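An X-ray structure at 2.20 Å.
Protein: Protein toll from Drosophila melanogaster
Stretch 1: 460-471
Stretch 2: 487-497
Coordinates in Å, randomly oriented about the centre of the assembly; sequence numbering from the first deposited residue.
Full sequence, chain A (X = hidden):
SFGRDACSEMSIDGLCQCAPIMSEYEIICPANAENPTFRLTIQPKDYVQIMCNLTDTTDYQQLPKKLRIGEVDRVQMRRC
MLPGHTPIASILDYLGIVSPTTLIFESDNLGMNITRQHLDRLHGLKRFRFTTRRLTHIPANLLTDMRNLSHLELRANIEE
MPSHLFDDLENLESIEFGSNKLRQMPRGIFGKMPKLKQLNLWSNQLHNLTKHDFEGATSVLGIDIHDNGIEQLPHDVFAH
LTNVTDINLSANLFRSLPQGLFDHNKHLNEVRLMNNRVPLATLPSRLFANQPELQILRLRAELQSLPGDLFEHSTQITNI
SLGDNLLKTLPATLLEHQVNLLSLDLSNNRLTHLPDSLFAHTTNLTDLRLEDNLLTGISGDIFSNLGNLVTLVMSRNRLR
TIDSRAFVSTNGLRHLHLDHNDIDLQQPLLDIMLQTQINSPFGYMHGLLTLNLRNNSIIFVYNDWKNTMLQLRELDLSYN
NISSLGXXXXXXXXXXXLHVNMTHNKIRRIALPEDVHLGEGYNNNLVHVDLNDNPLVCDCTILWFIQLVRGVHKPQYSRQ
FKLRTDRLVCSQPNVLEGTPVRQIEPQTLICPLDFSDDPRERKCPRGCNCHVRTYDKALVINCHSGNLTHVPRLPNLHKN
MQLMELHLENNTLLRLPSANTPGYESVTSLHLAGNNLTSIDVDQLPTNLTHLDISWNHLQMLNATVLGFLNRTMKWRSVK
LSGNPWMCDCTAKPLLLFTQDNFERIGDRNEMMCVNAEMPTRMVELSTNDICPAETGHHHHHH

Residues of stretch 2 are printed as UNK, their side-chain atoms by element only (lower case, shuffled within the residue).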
# COMPACT_ATOMS: atom_id res chain seq x y z
N PHE A 460 8.64 -23.08 7.75
CA PHE A 460 7.60 -24.10 7.85
C PHE A 460 6.22 -23.49 8.04
O PHE A 460 6.06 -22.52 8.80
CB PHE A 460 7.95 -25.01 9.03
CG PHE A 460 6.92 -26.03 9.36
CD1 PHE A 460 6.67 -27.09 8.50
CD2 PHE A 460 6.23 -25.98 10.56
CE1 PHE A 460 5.74 -28.07 8.81
CE2 PHE A 460 5.30 -26.95 10.89
CZ PHE A 460 5.05 -28.00 10.01
N VAL A 461 5.23 -24.05 7.37
CA VAL A 461 3.83 -23.68 7.59
C VAL A 461 3.28 -24.45 8.80
O VAL A 461 2.95 -25.62 8.69
CB VAL A 461 2.96 -24.00 6.36
CG1 VAL A 461 1.54 -23.62 6.62
CG2 VAL A 461 3.50 -23.28 5.13
N TYR A 462 3.18 -23.78 9.94
CA TYR A 462 2.78 -24.41 11.21
C TYR A 462 1.35 -24.94 11.25
O TYR A 462 0.49 -24.50 10.49
CB TYR A 462 3.05 -23.47 12.40
CG TYR A 462 4.50 -23.41 12.76
CD1 TYR A 462 5.42 -22.73 11.96
CD2 TYR A 462 4.98 -24.06 13.90
CE1 TYR A 462 6.77 -22.69 12.28
CE2 TYR A 462 6.33 -24.02 14.23
CZ TYR A 462 7.22 -23.34 13.42
OH TYR A 462 8.55 -23.30 13.75
N ASN A 463 1.09 -25.86 12.16
CA ASN A 463 -0.20 -26.54 12.27
C ASN A 463 -1.37 -25.63 12.61
O ASN A 463 -2.44 -25.72 12.00
CB ASN A 463 -0.13 -27.69 13.29
CG ASN A 463 -1.48 -28.33 13.54
OD1 ASN A 463 -1.94 -29.17 12.77
ND2 ASN A 463 -2.13 -27.93 14.63
N ASP A 464 -1.17 -24.76 13.59
CA ASP A 464 -2.26 -23.88 14.03
C ASP A 464 -2.71 -22.93 12.94
O ASP A 464 -3.88 -22.55 12.90
CB ASP A 464 -1.88 -23.11 15.31
CG ASP A 464 -0.53 -22.45 15.21
OD1 ASP A 464 0.45 -23.13 14.82
OD2 ASP A 464 -0.45 -21.24 15.52
N TRP A 465 -1.79 -22.54 12.05
CA TRP A 465 -2.14 -21.59 10.99
C TRP A 465 -3.13 -22.24 10.02
O TRP A 465 -3.96 -21.55 9.41
CB TRP A 465 -0.90 -21.11 10.22
CG TRP A 465 0.17 -20.46 11.07
CD1 TRP A 465 0.03 -20.01 12.36
CD2 TRP A 465 1.53 -20.20 10.70
NE1 TRP A 465 1.22 -19.50 12.81
CE2 TRP A 465 2.16 -19.61 11.81
CE3 TRP A 465 2.28 -20.43 9.54
CZ2 TRP A 465 3.50 -19.23 11.79
CZ3 TRP A 465 3.61 -20.06 9.53
CH2 TRP A 465 4.21 -19.46 10.64
N LYS A 466 -3.05 -23.56 9.90
CA LYS A 466 -3.92 -24.28 8.97
C LYS A 466 -5.21 -24.72 9.65
O LYS A 466 -6.27 -24.72 9.03
CB LYS A 466 -3.21 -25.52 8.41
CG LYS A 466 -2.03 -25.24 7.48
CD LYS A 466 -1.42 -26.56 6.99
CE LYS A 466 -0.92 -27.38 8.18
NZ LYS A 466 -0.11 -28.56 7.79
N ASN A 467 -5.10 -25.13 10.91
CA ASN A 467 -6.18 -25.89 11.53
C ASN A 467 -6.84 -25.23 12.74
O ASN A 467 -7.93 -25.63 13.14
CB ASN A 467 -5.69 -27.28 11.91
CG ASN A 467 -5.22 -28.07 10.70
OD1 ASN A 467 -5.90 -28.12 9.67
ND2 ASN A 467 -4.05 -28.69 10.82
N THR A 468 -6.18 -24.23 13.31
CA THR A 468 -6.71 -23.60 14.51
C THR A 468 -7.26 -22.22 14.19
O THR A 468 -8.26 -21.79 14.77
CB THR A 468 -5.63 -23.51 15.62
OG1 THR A 468 -5.07 -24.81 15.86
CG2 THR A 468 -6.23 -22.98 16.91
N MET A 469 -6.63 -21.52 13.26
CA MET A 469 -7.08 -20.18 12.90
C MET A 469 -8.11 -20.25 11.79
O MET A 469 -7.79 -20.10 10.61
CB MET A 469 -5.89 -19.32 12.47
CG MET A 469 -4.85 -19.20 13.55
SD MET A 469 -3.43 -18.24 13.03
CE MET A 469 -2.45 -18.30 14.54
N LEU A 470 -9.36 -20.48 12.19
CA LEU A 470 -10.42 -20.75 11.23
C LEU A 470 -10.99 -19.46 10.64
O LEU A 470 -11.79 -19.50 9.71
CB LEU A 470 -11.52 -21.58 11.88
CG LEU A 470 -11.46 -23.10 11.65
CD1 LEU A 470 -10.03 -23.60 11.55
CD2 LEU A 470 -12.20 -23.82 12.77
N GLN A 471 -10.55 -18.33 11.19
CA GLN A 471 -11.03 -17.03 10.73
C GLN A 471 -9.94 -16.23 10.00
O GLN A 471 -10.18 -15.11 9.57
CB GLN A 471 -11.59 -16.22 11.90
CG GLN A 471 -12.77 -16.87 12.62
CD GLN A 471 -14.05 -16.79 11.82
OE1 GLN A 471 -14.46 -15.71 11.39
NE2 GLN A 471 -14.70 -17.93 11.62
N UNK A 487 1.27 -30.99 -0.48
CA UNK A 487 -0.13 -30.57 -0.49
C UNK A 487 -0.59 -30.26 0.93
O UNK A 487 -1.49 -29.45 1.13
c UNK A 487 -0.42 -33.93 -0.38
c UNK A 487 -1.77 -35.14 1.17
c UNK A 487 -1.29 -32.85 -0.34
o UNK A 487 -2.01 -36.27 1.92
c UNK A 487 -2.65 -34.08 1.23
c UNK A 487 -1.03 -31.61 -1.16
c UNK A 487 -2.41 -32.94 0.48
c UNK A 487 -0.65 -35.07 0.36
N UNK A 488 0.04 -30.90 1.92
CA UNK A 488 -0.27 -30.65 3.33
C UNK A 488 0.06 -29.22 3.76
O UNK A 488 -0.52 -28.70 4.71
o UNK A 488 1.33 -35.07 3.43
c UNK A 488 0.48 -31.63 4.23
o UNK A 488 2.07 -33.18 2.57
c UNK A 488 0.14 -33.08 4.00
c UNK A 488 1.26 -33.83 3.27
N UNK A 489 1.02 -28.60 3.07
CA UNK A 489 1.42 -27.23 3.41
C UNK A 489 0.40 -26.20 2.93
O UNK A 489 0.41 -25.06 3.37
o UNK A 489 3.86 -28.11 4.58
c UNK A 489 3.91 -27.76 3.38
c UNK A 489 2.80 -26.90 2.81
o UNK A 489 4.84 -28.10 2.62
N UNK A 490 -0.49 -26.62 2.02
CA UNK A 490 -1.52 -25.73 1.47
C UNK A 490 -2.90 -26.02 2.04
O UNK A 490 -3.88 -25.40 1.62
c UNK A 490 -0.33 -25.71 -0.92
c UNK A 490 -0.66 -26.10 -2.35
c UNK A 490 0.28 -24.31 -0.88
c UNK A 490 -1.59 -25.83 -0.06
N UNK A 491 -2.99 -26.93 3.00
CA UNK A 491 -4.31 -27.34 3.51
C UNK A 491 -4.84 -26.44 4.63
O UNK A 491 -5.07 -26.91 5.75
c UNK A 491 -4.29 -28.80 3.94
N UNK A 492 -5.06 -25.16 4.33
CA UNK A 492 -5.59 -24.21 5.31
C UNK A 492 -7.11 -24.36 5.40
O UNK A 492 -7.79 -24.40 4.38
c UNK A 492 -1.72 -21.75 5.86
c UNK A 492 -1.73 -22.35 3.55
c UNK A 492 -3.10 -22.63 3.63
c UNK A 492 -3.78 -22.47 4.83
c UNK A 492 -1.04 -21.91 4.67
c UNK A 492 -5.25 -22.76 4.92
c UNK A 492 -3.08 -22.02 5.94
N UNK A 493 -7.65 -24.41 6.62
CA UNK A 493 -9.07 -24.70 6.83
C UNK A 493 -9.94 -23.46 7.02
O UNK A 493 -11.16 -23.57 7.19
c UNK A 493 -9.28 -27.16 7.78
c UNK A 493 -9.09 -27.89 9.10
c UNK A 493 -8.24 -27.60 6.76
c UNK A 493 -9.25 -25.65 8.02
N UNK A 494 -9.34 -22.28 6.98
CA UNK A 494 -10.10 -21.05 7.19
C UNK A 494 -11.17 -20.77 6.12
O UNK A 494 -10.93 -20.92 4.92
c UNK A 494 -9.16 -19.84 7.32
o UNK A 494 -9.92 -18.65 7.34
N UNK A 495 -12.34 -20.33 6.58
CA UNK A 495 -13.47 -20.09 5.69
C UNK A 495 -13.74 -18.60 5.50
O UNK A 495 -14.83 -18.21 5.10
c UNK A 495 -14.72 -20.78 6.24
c UNK A 495 -15.62 -22.53 4.65
o UNK A 495 -15.34 -21.97 3.59
c UNK A 495 -14.82 -22.27 5.92
n UNK A 495 -16.64 -23.38 4.75
N UNK A 496 -12.73 -17.79 5.78
CA UNK A 496 -12.84 -16.34 5.77
C UNK A 496 -11.94 -15.71 4.69
O UNK A 496 -11.19 -14.79 4.96
c UNK A 496 -12.48 -15.79 7.15
o UNK A 496 -13.64 -13.74 6.62
c UNK A 496 -12.77 -14.29 7.30
n UNK A 496 -12.03 -13.64 8.19
N UNK A 497 -12.02 -16.25 3.48
CA UNK A 497 -11.32 -15.70 2.31
C UNK A 497 -9.82 -15.55 2.52
O UNK A 497 -9.24 -14.50 2.23
c UNK A 497 -13.86 -13.44 0.46
n UNK A 497 -13.63 -10.04 1.83
c UNK A 497 -11.94 -14.37 1.86
n UNK A 497 -15.31 -11.59 2.05
n UNK A 497 -13.42 -12.09 0.81
c UNK A 497 -13.43 -14.48 1.49
c UNK A 497 -14.12 -11.24 1.56
O HOH W 1 2.43 -27.46 6.83

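Position 487 carries one carbon, then a six-carbon ring bearing an oxygen. It stays out of reach of stretch 1: Tyr487, within a short 3-10 segment.

Position 488 has three carbons, the third holding two oxygens. That carboxylate leads away, and the backbone does the work: Lys466 NZ donates a hydrogen bond to the O of 488 at 3.1 Å. This is Glu488.

At 489 there are two carbons, the second with two oxygens. This carboxylate reaches stretch 1 through water 1, which donates to one oxygen of the carboxylate of 489 at 2.7 Å and to Val461 O at 2.7 Å, while accepting from Lys466 NZ at 2.9 Å. One water thus joins a backbone carbonyl, an ammonium and a carboxylate. The residue is Asp489.

Position 490 shows four carbons forked at the second. Its CA-to-CB bond points away from stretch 1, and the side chain is buried without touching it: Leu490.

Position 491 has a single carbon. Its contribution is mainly backbone, with Lys466 CB 3.5 Å from the O of 491. This is Ala491.

At 492 one carbon leads to a plain six-carbon ring. Lys466 CG lies over one face, 4.1 Å from the ring centroid, a CH-pi contact made by the aliphatic part of a charged side chain. Trp465 O sits at the edge, 3.6 Å from a ring carbon of 492, and Val461 CG1 comes within 3.7 Å of the carbon at the ring's tip. The residue is Phe492.

Position 493 again has four carbons forked at the second. Its N donates to Lys466 O at 2.8 Å, and Leu470 CD1 packs 4.2 Å from the CB of 493: Leu493.

Position 494 holds one carbon and one oxygen. That oxygen lies 3.1 Å from Leu470 O, and the CA of 494 makes a CA-H...O contact with Leu470 O at 3.4 Å. This is Ser494.

At 495, three carbons end in one oxygen and one nitrogen, an amide whose end leads away. The backbone N of 495 donates to Leu470 O at 3.3 Å: Gln495.

Position 496 has two carbons, the second carrying oxygen and nitrogen. Its CA-to-CB bond points toward stretch 1, and the amide nitrogen of 496 donates to Gln471 O at 2.7 Å, nearly straight at 175°. This is Asn496.

Position 497 has three carbons, a nitrogen and a carbon with two more nitrogens. Its CA-to-CB bond points away, and the side chain makes no contact: Arg497.

The contact works by meeting the carbonyls of Lys466, Leu470 and Gln471 with successive N-H donors, two from backbone and one from an amide side chain. Lys466 ties the other end together, its methylene over an aromatic face and its ammonium bound to a carbonyl and a water.

Stretch 2 (487-497) YEDLAFLSQNR
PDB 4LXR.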